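Local coordinates for protein ferredoxin-NADP reductase (Neisseria gonorrhoeae MIA_2011_03-10, PDB 5TR9) that binds FAD and, as a ferredoxin-NADP+ reductase, probably passes electrons between ferredoxin or flavodoxin and NADP(H), at residues L113-P118 with R145-T150; D119-V124 with T223-R228; N152-V157 with V188-R193. All coordinates share one frame; numbering follows the deposited sequence.

Interaction 1: residues L113-P118 with R145-T150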
ATOM      1  N   LEU A 113       9.862   1.713   4.533  1.00 11.88           N
ATOM      2  CA  LEU A 113      10.392   0.910   5.633  1.00 13.18           C
ATOM      3  C   LEU A 113      10.137   1.656   6.935  1.00 12.49           C
ATOM      4  O   LEU A 113      10.979   2.450   7.384  1.00 13.75           O
ATOM      5  CB  LEU A 113      11.878   0.639   5.411  1.00 14.65           C
ATOM      6  CG  LEU A 113      12.168  -0.177   4.146  1.00 13.79           C
ATOM      7  CD1 LEU A 113      13.655  -0.249   3.884  1.00 16.81           C
ATOM      8  CD2 LEU A 113      11.578  -1.582   4.272  1.00 17.06           C
ATOM      9  N   PRO A 114       8.992   1.414   7.586  1.00 12.04           N
ATOM     10  CA  PRO A 114       8.583   2.283   8.705  1.00 13.31           C
ATOM     11  C   PRO A 114       9.490   2.214   9.917  1.00 12.71           C
ATOM     12  O   PRO A 114       9.521   3.181  10.688  1.00 12.34           O
ATOM     13  CB  PRO A 114       7.170   1.784   9.046  1.00 15.59           C
ATOM     14  CG  PRO A 114       7.087   0.418   8.454  1.00 16.00           C
ATOM     15  CD  PRO A 114       7.979   0.397   7.258  1.00 15.15           C
ATOM     16  N   GLU A 115      10.232   1.126  10.111  1.00 12.48           N
ATOM     17  CA  GLU A 115      11.086   1.041  11.296  1.00 11.04           C
ATOM     18  C   GLU A 115      12.324   1.907  11.196  1.00 12.59           C
ATOM     19  O   GLU A 115      13.081   1.990  12.171  1.00 14.83           O
ATOM     20  CB  GLU A 115      11.450  -0.416  11.554  1.00 14.47           C
ATOM     21  CG  GLU A 115      10.197  -1.167  11.991  1.00 18.68           C
ATOM     22  CD  GLU A 115      10.346  -2.661  12.072  1.00 21.29           C
ATOM     23  OE1 GLU A 115      11.463  -3.192  12.214  1.00 16.59           O
ATOM     24  OE2 GLU A 115       9.287  -3.316  11.991  1.00 28.89           O
ATOM     25  N   ARG A 116      12.530   2.576  10.062  1.00 12.09           N
ATOM     26  CA  ARG A 116      13.527   3.633   9.977  1.00 11.91           C
ATOM     27  C   ARG A 116      13.081   4.918  10.669  1.00 11.74           C
ATOM     28  O   ARG A 116      13.913   5.800  10.897  1.00 13.57           O
ATOM     29  CB  ARG A 116      13.848   3.911   8.510  1.00 14.80           C
ATOM     30  CG  ARG A 116      14.595   2.762   7.847  1.00 15.59           C
ATOM     31  CD  ARG A 116      14.836   3.067   6.380  1.00 21.31           C
ATOM     32  NE  ARG A 116      15.792   2.132   5.805  1.00 27.21           N
ATOM     33  CZ  ARG A 116      16.290   2.244   4.577  1.00 34.10           C
ATOM     34  NH1 ARG A 116      15.914   3.252   3.796  1.00 32.80           N
ATOM     35  NH2 ARG A 116      17.160   1.349   4.131  1.00 36.21           N
ATOM     36  N   PHE A 117      11.786   5.051  10.984  1.00 11.66           N
ATOM     37  CA  PHE A 117      11.279   6.089  11.870  1.00 11.01           C
ATOM     38  C   PHE A 117      11.439   5.630  13.324  1.00 14.53           C
ATOM     39  O   PHE A 117      11.312   4.433  13.617  1.00 15.04           O
ATOM     40  CB  PHE A 117       9.796   6.347  11.605  1.00 12.53           C
ATOM     41  CG  PHE A 117       9.486   7.087  10.323  1.00 12.84           C
ATOM     42  CD1 PHE A 117      10.169   8.247   9.961  1.00 13.12           C
ATOM     43  CD2 PHE A 117       8.445   6.637   9.509  1.00 13.95           C
ATOM     44  CE1 PHE A 117       9.838   8.945   8.784  1.00 13.86           C
ATOM     45  CE2 PHE A 117       8.103   7.333   8.337  1.00 11.73           C
ATOM     46  CZ  PHE A 117       8.798   8.474   7.980  1.00 13.80           C
ATOM     47  N   PRO A 118      11.682   6.553  14.258  1.00 14.43           N
ATOM     48  CA  PRO A 118      11.914   6.142  15.650  1.00 14.49           C
ATOM     49  C   PRO A 118      10.638   5.701  16.343  1.00 15.45           C
ATOM     50  O   PRO A 118       9.536   6.179  16.049  1.00 15.18           O
ATOM     51  CB  PRO A 118      12.483   7.399  16.318  1.00 16.43           C
ATOM     52  CG  PRO A 118      12.021   8.529  15.458  1.00 18.31           C
ATOM     53  CD  PRO A 118      11.915   7.999  14.056  1.00 16.11           C
ATOM     54  N   ARG A 145       2.405  -1.939  15.670  1.00 16.97           N
ATOM     55  CA  ARG A 145       1.550  -1.321  16.681  1.00 19.68           C
ATOM     56  C   ARG A 145       2.213  -1.266  18.052  1.00 19.12           C
ATOM     57  O   ARG A 145       1.797  -0.466  18.895  1.00 25.06           O
ATOM     58  CB  ARG A 145       0.201  -2.043  16.759  1.00 23.91           C
ATOM     59  CG  ARG A 145      -0.682  -1.757  15.543  1.00 35.83           C
ATOM     60  CD  ARG A 145      -2.052  -2.409  15.653  1.00 40.96           C
ATOM     61  NE  ARG A 145      -2.871  -1.809  16.703  1.00 39.41           N
ATOM     62  CZ  ARG A 145      -4.096  -2.220  17.009  1.00 39.10           C
ATOM     63  NH1 ARG A 145      -4.634  -3.233  16.342  1.00 36.43           N
ATOM     64  NH2 ARG A 145      -4.781  -1.621  17.971  1.00 36.69           N
ATOM     65  N   GLN A 146       3.236  -2.091  18.303  1.00 17.63           N
ATOM     66  CA  GLN A 146       3.977  -1.980  19.553  1.00 19.52           C
ATOM     67  C   GLN A 146       4.894  -0.763  19.547  1.00 17.86           C
ATOM     68  O   GLN A 146       4.961  -0.020  20.535  1.00 23.20           O
ATOM     69  CB  GLN A 146       4.787  -3.255  19.794  1.00 22.27           C
ATOM     70  CG  GLN A 146       5.480  -3.328  21.160  1.00 36.68           C
ATOM     71  CD  GLN A 146       6.889  -2.739  21.157  1.00 50.69           C
ATOM     72  OE1 GLN A 146       7.138  -1.690  21.756  1.00 53.34           O
ATOM     73  NE2 GLN A 146       7.816  -3.418  20.487  1.00 49.33           N
ATOM     74  N   ARG A 147       5.600  -0.538  18.438  1.00 16.28           N
ATOM     75  CA  ARG A 147       6.658   0.472  18.367  0.55 14.80           C
ATOM     76  C   ARG A 147       6.097   1.887  18.292  1.00 15.77           C
ATOM     77  O   ARG A 147       6.636   2.818  18.905  1.00 19.61           O
ATOM     78  CB  ARG A 147       7.541   0.213  17.144  0.55 14.25           C
ATOM     79  CG  ARG A 147       8.454  -1.005  17.230  0.55 19.35           C
ATOM     80  CD  ARG A 147       9.423  -1.002  16.052  0.55 18.79           C
ATOM     81  NE  ARG A 147      10.444  -2.039  16.152  0.55 22.56           N
ATOM     82  CZ  ARG A 147      11.633  -1.971  15.564  0.55 17.81           C
ATOM     83  NH1 ARG A 147      11.965  -0.902  14.840  0.55 13.49           N
ATOM     84  NH2 ARG A 147      12.496  -2.966  15.704  0.55 14.70           N
ATOM     85  N   PHE A 148       5.035   2.069  17.522  1.00 15.33           N
ATOM     86  CA  PHE A 148       4.462   3.390  17.301  1.00 14.45           C
ATOM     87  C   PHE A 148       3.287   3.616  18.244  1.00 20.55           C
ATOM     88  O   PHE A 148       2.572   2.673  18.603  1.00 22.88           O
ATOM     89  CB  PHE A 148       4.065   3.555  15.831  1.00 14.10           C
ATOM     90  CG  PHE A 148       5.260   3.526  14.910  1.00 13.92           C
ATOM     91  CD1 PHE A 148       6.076   4.642  14.807  1.00 16.96           C
ATOM     92  CD2 PHE A 148       5.617   2.376  14.228  1.00 15.17           C
ATOM     93  CE1 PHE A 148       7.207   4.631  14.014  1.00 17.69           C
ATOM     94  CE2 PHE A 148       6.756   2.352  13.428  1.00 16.30           C
ATOM     95  CZ  PHE A 148       7.548   3.485  13.320  1.00 17.02           C
ATOM     96  N   ASP A 149       3.129   4.865  18.690  1.00 15.25           N
ATOM     97  CA  ASP A 149       2.094   5.174  19.675  1.00 16.38           C
ATOM     98  C   ASP A 149       0.694   5.016  19.091  1.00 19.06           C
ATOM     99  O   ASP A 149      -0.230   4.561  19.784  1.00 20.82           O
ATOM    100  CB  ASP A 149       2.297   6.584  20.217  1.00 23.92           C
ATOM    101  CG  ASP A 149       3.283   6.625  21.381  1.00 39.79           C
ATOM    102  OD1 ASP A 149       3.977   5.607  21.645  1.00 30.42           O
ATOM    103  OD2 ASP A 149       3.358   7.686  22.038  1.00 41.36           O
ATOM    104  N   THR A 150       0.505   5.427  17.843  1.00 16.85           N
ATOM    105  CA  THR A 150      -0.704   5.132  17.086  1.00 17.87           C
ATOM    106  C   THR A 150      -0.294   4.764  15.670  1.00 18.62           C
ATOM    107  O   THR A 150       0.766   5.171  15.190  1.00 16.29           O
ATOM    108  CB  THR A 150      -1.699   6.317  17.044  1.00 20.13           C
ATOM    109  OG1 THR A 150      -1.115   7.414  16.329  1.00 16.52           O
ATOM    110  CG2 THR A 150      -2.081   6.782  18.442  1.00 18.90           C
TER
HETATM  111  O   HOH W   1      11.061   1.948  14.775  1.00 14.83           O
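The ring of Phe148 pushes its far end into the bend of residues 114-118, where backbone carbonyls and the CB of Phe117 receive it. At the leading corner, Phe148 CZ lies 3.3 Å from Pro114 O, which sits at the ring edge near its plane, so the electropositive rim faces a carbonyl oxygen. Pro118 O comes in obliquely, 3.5 Å from Phe148 CE1. The apolar part is small: Phe117 CB packs 3.9 Å from Phe148 CE1, and Pro114 CB adds a looser touch. CG of Phe117 is anti to the carbonyl carbon (chi1 -73°), and the ring beyond it leads away from Phe148, touching Leu123, Arg228 and Met230.

A second, more polar layer involves Arg147, for which two conformers are deposited; in the one described, its chain is extended from CG to NE and crosses Glu115 at about a right angle. Glu115 OE1 lies 3.5 Å from Arg147 NH1, but 3.3 Å above the guanidinium plane and offset toward the rim, so this salt bridge works through charge alone, with no N-H aimed at the oxygen. The carboxylate and guanidinium planes stand 38° apart. Arg147 NH1 also donates to a water at 3.0 Å, which is hydrogen-bonded in turn to Phe117 O at 2.8 Å. Both links hold for this conformer and are less certain for that reason. Asp119 OD1 forms a long, weak ion pair with the same NH1.

Phe148 is the first residue to leave helical geometry after helix 142-147, and its side chain also touches Leu123. The contact thus joins the connection leaving the FAD-binding part to the helix-to-strand turn of the nucleotide-binding α/β domain, within the two-domain architecture of the ferredoxin-NADP+ reductase family.

Interaction 2: residues D119-V124 with T223-R228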
ATOM      1  N   ASP A 119      10.808   4.777  17.284  1.00 14.10           N
ATOM      2  CA  ASP A 119       9.699   4.330  18.119  1.00 14.17           C
ATOM      3  C   ASP A 119       9.028   5.506  18.826  1.00 14.90           C
ATOM      4  O   ASP A 119       9.673   6.485  19.208  1.00 16.79           O
ATOM      5  CB  ASP A 119      10.196   3.352  19.191  1.00 13.21           C
ATOM      6  CG  ASP A 119      10.612   2.008  18.636  1.00 15.10           C
ATOM      7  OD1 ASP A 119      10.489   1.779  17.413  1.00 17.80           O
ATOM      8  OD2 ASP A 119      11.072   1.184  19.467  1.00 16.99           O
ATOM      9  N   GLY A 120       7.719   5.372  19.060  1.00 14.00           N
ATOM     10  CA  GLY A 120       7.007   6.306  19.904  1.00 14.15           C
ATOM     11  C   GLY A 120       6.272   7.399  19.160  1.00 18.36           C
ATOM     12  O   GLY A 120       5.512   8.152  19.788  1.00 22.62           O
ATOM     13  N   LYS A 121       6.474   7.508  17.854  1.00 14.19           N
ATOM     14  CA  LYS A 121       5.798   8.514  17.059  1.00 15.26           C
ATOM     15  C   LYS A 121       4.427   8.002  16.627  1.00 16.55           C
ATOM     16  O   LYS A 121       4.092   6.823  16.777  1.00 15.97           O
ATOM     17  CB  LYS A 121       6.631   8.874  15.830  1.00 15.40           C
ATOM     18  CG  LYS A 121       8.058   9.306  16.162  1.00 14.52           C
ATOM     19  CD  LYS A 121       8.069  10.596  16.950  1.00 18.51           C
ATOM     20  CE  LYS A 121       9.490  11.071  17.221  1.00 19.59           C
ATOM     21  NZ  LYS A 121       9.492  12.254  18.137  1.00 21.06           N
ATOM     22  N   ASP A 122       3.624   8.911  16.082  1.00 14.41           N
ATOM     23  CA  ASP A 122       2.352   8.543  15.472  1.00 13.47           C
ATOM     24  C   ASP A 122       2.578   8.296  13.990  1.00 16.14           C
ATOM     25  O   ASP A 122       2.942   9.220  13.253  1.00 16.30           O
ATOM     26  CB  ASP A 122       1.323   9.646  15.677  1.00 14.10           C
ATOM     27  CG  ASP A 122       1.028   9.881  17.139  1.00 20.11           C
ATOM     28  OD1 ASP A 122       0.550   8.934  17.803  1.00 20.10           O
ATOM     29  OD2 ASP A 122       1.309  10.990  17.651  1.00 21.54           O
ATOM     30  N   LEU A 123       2.361   7.060  13.553  1.00 12.42           N
ATOM     31  CA  LEU A 123       2.597   6.682  12.162  1.00 11.80           C
ATOM     32  C   LEU A 123       1.328   6.906  11.349  1.00 13.30           C
ATOM     33  O   LEU A 123       0.271   6.358  11.681  1.00 13.19           O
ATOM     34  CB  LEU A 123       3.032   5.219  12.080  1.00 11.32           C
ATOM     35  CG  LEU A 123       3.366   4.685  10.693  1.00 11.11           C
ATOM     36  CD1 LEU A 123       4.628   5.411  10.180  1.00 14.36           C
ATOM     37  CD2 LEU A 123       3.552   3.166  10.750  1.00 16.09           C
ATOM     38  N   VAL A 124       1.427   7.687  10.270  1.00 11.53           N
ATOM     39  CA  VAL A 124       0.262   8.023   9.447  1.00  9.70           C
ATOM     40  C   VAL A 124       0.552   7.601   8.009  1.00 11.89           C
ATOM     41  O   VAL A 124       1.428   8.177   7.350  1.00 11.43           O
ATOM     42  CB  VAL A 124      -0.093   9.516   9.528  1.00 10.86           C
ATOM     43  CG1 VAL A 124      -1.297   9.842   8.605  1.00 13.85           C
ATOM     44  CG2 VAL A 124      -0.398   9.926  10.986  1.00 11.66           C
ATOM     45  N   THR A 223       1.979  16.901  14.238  1.00 17.62           N
ATOM     46  CA  THR A 223       3.035  17.903  14.300  1.00 17.49           C
ATOM     47  C   THR A 223       4.305  17.306  13.721  1.00 18.18           C
ATOM     48  O   THR A 223       4.486  16.082  13.739  1.00 15.31           O
ATOM     49  CB  THR A 223       3.335  18.377  15.732  1.00 18.31           C
ATOM     50  OG1 THR A 223       3.996  17.335  16.462  1.00 20.67           O
ATOM     51  CG2 THR A 223       2.063  18.785  16.482  1.00 19.58           C
ATOM     52  N   PRO A 224       5.222  18.141  13.228  1.00 17.88           N
ATOM     53  CA  PRO A 224       6.512  17.599  12.772  1.00 16.85           C
ATOM     54  C   PRO A 224       7.261  16.850  13.859  1.00 15.55           C
ATOM     55  O   PRO A 224       7.974  15.880  13.561  1.00 18.48           O
ATOM     56  CB  PRO A 224       7.269  18.853  12.308  1.00 19.31           C
ATOM     57  CG  PRO A 224       6.166  19.775  11.858  1.00 21.13           C
ATOM     58  CD  PRO A 224       5.063  19.565  12.871  1.00 18.39           C
ATOM     59  N   GLU A 225       7.112  17.252  15.118  1.00 19.73           N
ATOM     60  CA  GLU A 225       7.829  16.565  16.182  1.00 17.87           C
ATOM     61  C   GLU A 225       7.298  15.145  16.388  1.00 19.34           C
ATOM     62  O   GLU A 225       8.080  14.216  16.622  1.00 19.68           O
ATOM     63  CB  GLU A 225       7.738  17.377  17.475  1.00 20.76           C
ATOM     64  CG  GLU A 225       8.839  17.063  18.487  1.00 41.17           C
ATOM     65  CD  GLU A 225       8.600  15.775  19.254  1.00 59.65           C
ATOM     66  OE1 GLU A 225       7.420  15.420  19.472  1.00 63.21           O
ATOM     67  OE2 GLU A 225       9.593  15.116  19.639  1.00 65.74           O
ATOM     68  N   SER A 226       5.975  14.950  16.289  1.00 15.31           N
ATOM     69  CA  SER A 226       5.358  13.706  16.741  1.00 14.74           C
ATOM     70  C   SER A 226       4.851  12.794  15.628  1.00 16.87           C
ATOM     71  O   SER A 226       4.601  11.612  15.894  1.00 16.80           O
ATOM     72  CB  SER A 226       4.181  14.014  17.678  1.00 21.31           C
ATOM     73  OG  SER A 226       3.221  14.808  16.995  1.00 19.67           O
ATOM     74  N   THR A 227       4.681  13.297  14.412  1.00 15.62           N
ATOM     75  CA  THR A 227       4.031  12.538  13.348  1.00 14.61           C
ATOM     76  C   THR A 227       5.053  12.083  12.317  1.00 12.65           C
ATOM     77  O   THR A 227       5.973  12.833  11.965  1.00 14.59           O
ATOM     78  CB  THR A 227       2.941  13.383  12.671  1.00 13.60           C
ATOM     79  OG1 THR A 227       2.098  13.941  13.682  1.00 14.65           O
ATOM     80  CG2 THR A 227       2.070  12.538  11.721  1.00 14.36           C
ATOM     81  N   ARG A 228       4.879  10.855  11.817  1.00 13.16           N
ATOM     82  CA  ARG A 228       5.713  10.347  10.733  1.00 10.80           C
ATOM     83  C   ARG A 228       4.801   9.802   9.643  1.00 11.68           C
ATOM     84  O   ARG A 228       3.933   8.973   9.926  1.00 13.68           O
ATOM     85  CB  ARG A 228       6.689   9.276  11.243  1.00 12.43           C
ATOM     86  CG  ARG A 228       7.635   9.786  12.346  1.00 11.98           C
ATOM     87  CD  ARG A 228       8.600  10.851  11.808  1.00 12.08           C
ATOM     88  NE  ARG A 228       9.576  11.314  12.807  1.00 15.20           N
ATOM     89  CZ  ARG A 228       9.394  12.354  13.615  1.00 17.34           C
ATOM     90  NH1 ARG A 228       8.259  13.038  13.581  1.00 16.68           N
ATOM     91  NH2 ARG A 228      10.348  12.711  14.468  1.00 22.56           N
TER
HETATM   92  O   HOH W   2       1.235  13.109  16.121  1.00 16.84           O
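Strands 122-128 and 227-233 begin here as parallel neighbours in the sheet of the NAD-binding domain, a Rossmann-like α/β fold, with Asp122 opposite Thr227 and Leu123 opposite Arg228. Three backbone bonds join them: Asp122 N to Ser226 O, Arg228 N to Asp122 O at 2.9 Å, and Val124 N to Arg228 O.

On the face of Leu123 and Arg228, Lys121 and Arg228 run past one another, both bent at chi2. Lys121 CB meets Arg228 CG at 3.7 Å, and Lys121 CD lies over one guanidinium face, offset toward the rim. The two cationic ends come close, yet each has oxygen partners: Lys121 NZ donates to Glu225 O at 2.9 Å and forms a salt bridge with Glu225 OE2 at 3.2 Å. Arg228 NH1 bonds Thr227 O at 2.8 Å, in the guanidinium plane but above the carbonyl plane; weak NH1 bonds to Pro224 O and Glu225 O also restrain its rotation.

On the other face, Val124 CG2 packs against Thr227 CG2 at 3.7 Å. Asp122 OD1 is bonded by Thr150 OG1, while a water donates to Asp122 OD2 at 2.6 Å and accepts from Ser226 OG and Thr227 OG1.

Interaction 3: residues N152-V157 with V188-R193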
ATOM      1  N   ASN A 152      -2.085   4.721  11.830  1.00 13.94           N
ATOM      2  CA  ASN A 152      -3.225   5.366  11.195  1.00 11.91           C
ATOM      3  C   ASN A 152      -3.132   5.154   9.698  1.00 11.97           C
ATOM      4  O   ASN A 152      -2.074   5.375   9.107  1.00 14.65           O
ATOM      5  CB  ASN A 152      -3.243   6.868  11.507  1.00 12.71           C
ATOM      6  CG  ASN A 152      -3.133   7.153  12.998  1.00 16.58           C
ATOM      7  OD1 ASN A 152      -4.137   7.171  13.709  1.00 15.42           O
ATOM      8  ND2 ASN A 152      -1.905   7.351  13.489  1.00 13.46           N
ATOM      9  N   LEU A 153      -4.229   4.727   9.082  1.00 12.57           N
ATOM     10  CA  LEU A 153      -4.236   4.442   7.655  1.00 11.41           C
ATOM     11  C   LEU A 153      -5.392   5.193   7.019  1.00 13.13           C
ATOM     12  O   LEU A 153      -6.546   5.023   7.430  1.00 13.00           O
ATOM     13  CB  LEU A 153      -4.347   2.932   7.410  1.00 12.48           C
ATOM     14  CG  LEU A 153      -4.407   2.483   5.949  1.00 14.40           C
ATOM     15  CD1 LEU A 153      -3.195   2.940   5.170  1.00 17.47           C
ATOM     16  CD2 LEU A 153      -4.560   0.952   5.892  1.00 18.90           C
ATOM     17  N   ILE A 154      -5.079   6.029   6.033  1.00 10.52           N
ATOM     18  CA  ILE A 154      -6.066   6.803   5.285  1.00  9.83           C
ATOM     19  C   ILE A 154      -6.045   6.265   3.860  1.00 10.59           C
ATOM     20  O   ILE A 154      -5.019   6.374   3.170  1.00 11.58           O
ATOM     21  CB  ILE A 154      -5.751   8.311   5.309  1.00 11.95           C
ATOM     22  CG1 ILE A 154      -5.822   8.918   6.719  1.00 16.91           C
ATOM     23  CG2 ILE A 154      -6.747   9.067   4.417  1.00 15.02           C
ATOM     24  CD1 ILE A 154      -4.728   8.536   7.680  1.00 23.46           C
ATOM     25  N   HIS A 155      -7.160   5.665   3.410  1.00 11.35           N
ATOM     26  CA  HIS A 155      -7.239   5.084   2.063  1.00 12.61           C
ATOM     27  C   HIS A 155      -8.220   5.884   1.213  1.00 10.37           C
ATOM     28  O   HIS A 155      -9.434   5.844   1.455  1.00 12.48           O
ATOM     29  CB  HIS A 155      -7.654   3.612   2.107  1.00 10.67           C
ATOM     30  CG  HIS A 155      -7.559   2.923   0.774  1.00 10.47           C
ATOM     31  ND1 HIS A 155      -8.346   1.839   0.440  1.00 12.13           N
ATOM     32  CD2 HIS A 155      -6.768   3.163  -0.300  1.00 14.39           C
ATOM     33  CE1 HIS A 155      -8.030   1.432  -0.779  1.00 12.69           C
ATOM     34  NE2 HIS A 155      -7.079   2.222  -1.252  1.00 13.00           N
ATOM     35  N   SER A 156      -7.692   6.577   0.210  1.00  9.76           N
ATOM     36  CA  SER A 156      -8.486   7.358  -0.739  1.00 10.63           C
ATOM     37  C   SER A 156      -8.758   6.547  -2.001  1.00 12.38           C
ATOM     38  O   SER A 156      -7.834   5.986  -2.598  1.00 12.77           O
ATOM     39  CB  SER A 156      -7.749   8.653  -1.094  1.00 13.04           C
ATOM     40  OG  SER A 156      -8.341   9.325  -2.200  1.00 15.91           O
ATOM     41  N   VAL A 157     -10.026   6.513  -2.419  1.00 10.37           N
ATOM     42  CA  VAL A 157     -10.448   5.934  -3.690  1.00 11.33           C
ATOM     43  C   VAL A 157     -11.522   6.853  -4.257  1.00 10.44           C
ATOM     44  O   VAL A 157     -11.983   7.778  -3.591  1.00 13.05           O
ATOM     45  CB  VAL A 157     -11.001   4.506  -3.533  1.00 11.26           C
ATOM     46  CG1 VAL A 157      -9.928   3.567  -2.952  1.00 14.12           C
ATOM     47  CG2 VAL A 157     -12.238   4.528  -2.642  1.00 12.23           C
ATOM     48  N   VAL A 188      -9.303   5.433   8.186  1.00 13.02           N
ATOM     49  CA  VAL A 188     -10.146   6.501   7.654  1.00 13.45           C
ATOM     50  C   VAL A 188     -10.328   6.277   6.158  1.00 12.54           C
ATOM     51  O   VAL A 188      -9.390   6.500   5.380  1.00 13.14           O
ATOM     52  CB  VAL A 188      -9.529   7.881   7.921  1.00 18.44           C
ATOM     53  CG1 VAL A 188     -10.412   8.976   7.334  1.00 20.89           C
ATOM     54  CG2 VAL A 188      -9.337   8.091   9.426  1.00 17.07           C
ATOM     55  N   PRO A 189     -11.499   5.831   5.706  1.00 12.98           N
ATOM     56  CA  PRO A 189     -11.734   5.740   4.264  1.00 13.28           C
ATOM     57  C   PRO A 189     -12.102   7.105   3.704  1.00 14.07           C
ATOM     58  O   PRO A 189     -12.796   7.893   4.350  1.00 16.68           O
ATOM     59  CB  PRO A 189     -12.907   4.757   4.158  1.00 15.52           C
ATOM     60  CG  PRO A 189     -13.664   4.935   5.437  1.00 16.94           C
ATOM     61  CD  PRO A 189     -12.639   5.327   6.499  1.00 14.66           C
ATOM     62  N   VAL A 190     -11.629   7.375   2.492  1.00 11.89           N
ATOM     63  CA  VAL A 190     -11.901   8.624   1.785  1.00 11.65           C
ATOM     64  C   VAL A 190     -12.436   8.265   0.405  1.00 12.95           C
ATOM     65  O   VAL A 190     -11.809   7.485  -0.310  1.00 12.12           O
ATOM     66  CB  VAL A 190     -10.631   9.485   1.653  1.00 14.98           C
ATOM     67  CG1 VAL A 190     -10.884  10.684   0.764  1.00 16.98           C
ATOM     68  CG2 VAL A 190     -10.140   9.943   3.016  1.00 14.41           C
ATOM     69  N   THR A 191     -13.597   8.805   0.031  1.00 13.26           N
ATOM     70  CA  THR A 191     -14.087   8.609  -1.334  1.00 12.51           C
ATOM     71  C   THR A 191     -14.163   9.970  -2.014  1.00 12.31           C
ATOM     72  O   THR A 191     -14.958  10.826  -1.609  1.00 15.35           O
ATOM     73  CB  THR A 191     -15.436   7.882  -1.350  1.00 14.99           C
ATOM     74  OG1 THR A 191     -16.390   8.561  -0.529  1.00 16.25           O
ATOM     75  CG2 THR A 191     -15.262   6.453  -0.825  1.00 15.25           C
ATOM     76  N   THR A 192     -13.333  10.169  -3.042  1.00 13.22           N
ATOM     77  CA  THR A 192     -13.192  11.507  -3.611  1.00 14.19           C
ATOM     78  C   THR A 192     -14.323  11.897  -4.555  1.00 17.49           C
ATOM     79  O   THR A 192     -14.536  13.097  -4.779  1.00 16.82           O
ATOM     80  CB  THR A 192     -11.864  11.632  -4.348  1.00 14.92           C
ATOM     81  OG1 THR A 192     -11.862  10.754  -5.484  1.00 17.20           O
ATOM     82  CG2 THR A 192     -10.714  11.275  -3.417  1.00 16.77           C
ATOM     83  N   ARG A 193     -15.044  10.931  -5.130  1.00 14.46           N
ATOM     84  CA  ARG A 193     -16.054  11.240  -6.139  1.00 13.01           C
ATOM     85  C   ARG A 193     -17.444  10.777  -5.738  1.00 15.34           C
ATOM     86  O   ARG A 193     -18.363  10.809  -6.568  1.00 17.89           O
ATOM     87  CB  ARG A 193     -15.663  10.624  -7.484  1.00 15.95           C
ATOM     88  CG  ARG A 193     -14.260  11.036  -7.934  1.00 19.40           C
ATOM     89  CD  ARG A 193     -14.006  10.706  -9.391  1.00 24.04           C
ATOM     90  NE  ARG A 193     -14.834  11.473 -10.329  1.00 23.49           N
ATOM     91  CZ  ARG A 193     -14.532  12.685 -10.796  1.00 30.56           C
ATOM     92  NH1 ARG A 193     -15.329  13.276 -11.679  1.00 22.82           N
ATOM     93  NH2 ARG A 193     -13.434  13.310 -10.384  1.00 30.84           N
TER
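Ile154 lies beside Val188, pointing the same way, and spreads its branches over two residues of the neighbouring strand: CG1 reaches Val188 CB at 4.0 Å, while CG2, anti to the backbone N, meets Val190 CG2 at 3.8 Å. This buried aliphatic patch is the close-packed part of the contact. Beneath it the axes of strands 152-157 and 188-191 approach to 4.7 Å, 17° from parallel, joined by five backbone bonds from Val188 N to Leu153 O through Thr192 N to Val157 O, the last of 2.8 Å.

The opposite face, carrying His155, Val157, Pro189 and Thr191, makes thinner cross-strand contact. Val157 CG2 touches Thr191 CG2 at 4.0 Å, and the His155 ring leads away from strand 185-191, with Val157 CG1 over one face, offset toward the rim, and NE2 bonded to Gly129 O. The ladder ends at Thr192, which is partly exposed and whose CG2 lies 3.3 Å from Ser156 OG; the exposed Arg193 follows.

Helices 205-210 and 213-218 cover the Ile154-Val190 face through Ile205, Leu208, Ile214 and Ala217; strand 122-128 flanks strand 150-157 along its other edge in the parallel sheet.

In the fold
Interactions 1 and 2 adjoin, their centres about 9 Å apart and their segments alternating along the chain. Arg147 O lies 2.8 Å from Gly120 N, a probable hydrogen bond tying the end of helix 142-147 to the approach of strand 122-128. Interaction 3, centred about 20 Å from interaction 2, meets it inside the sheet: Leu123 O is 2.9 Å from Asn152 N, and Val124 CG1 packs on Ile154 CD1. Strand 122-128 therefore has 227-233 on one side and 150-157 on the other, with 185-191 beyond. The His155 side chain is about 10 Å from the bound FAD; interactions 2 and 3 pair sheet strands, and interaction 1 packs a loop on the turn before strand 150-157.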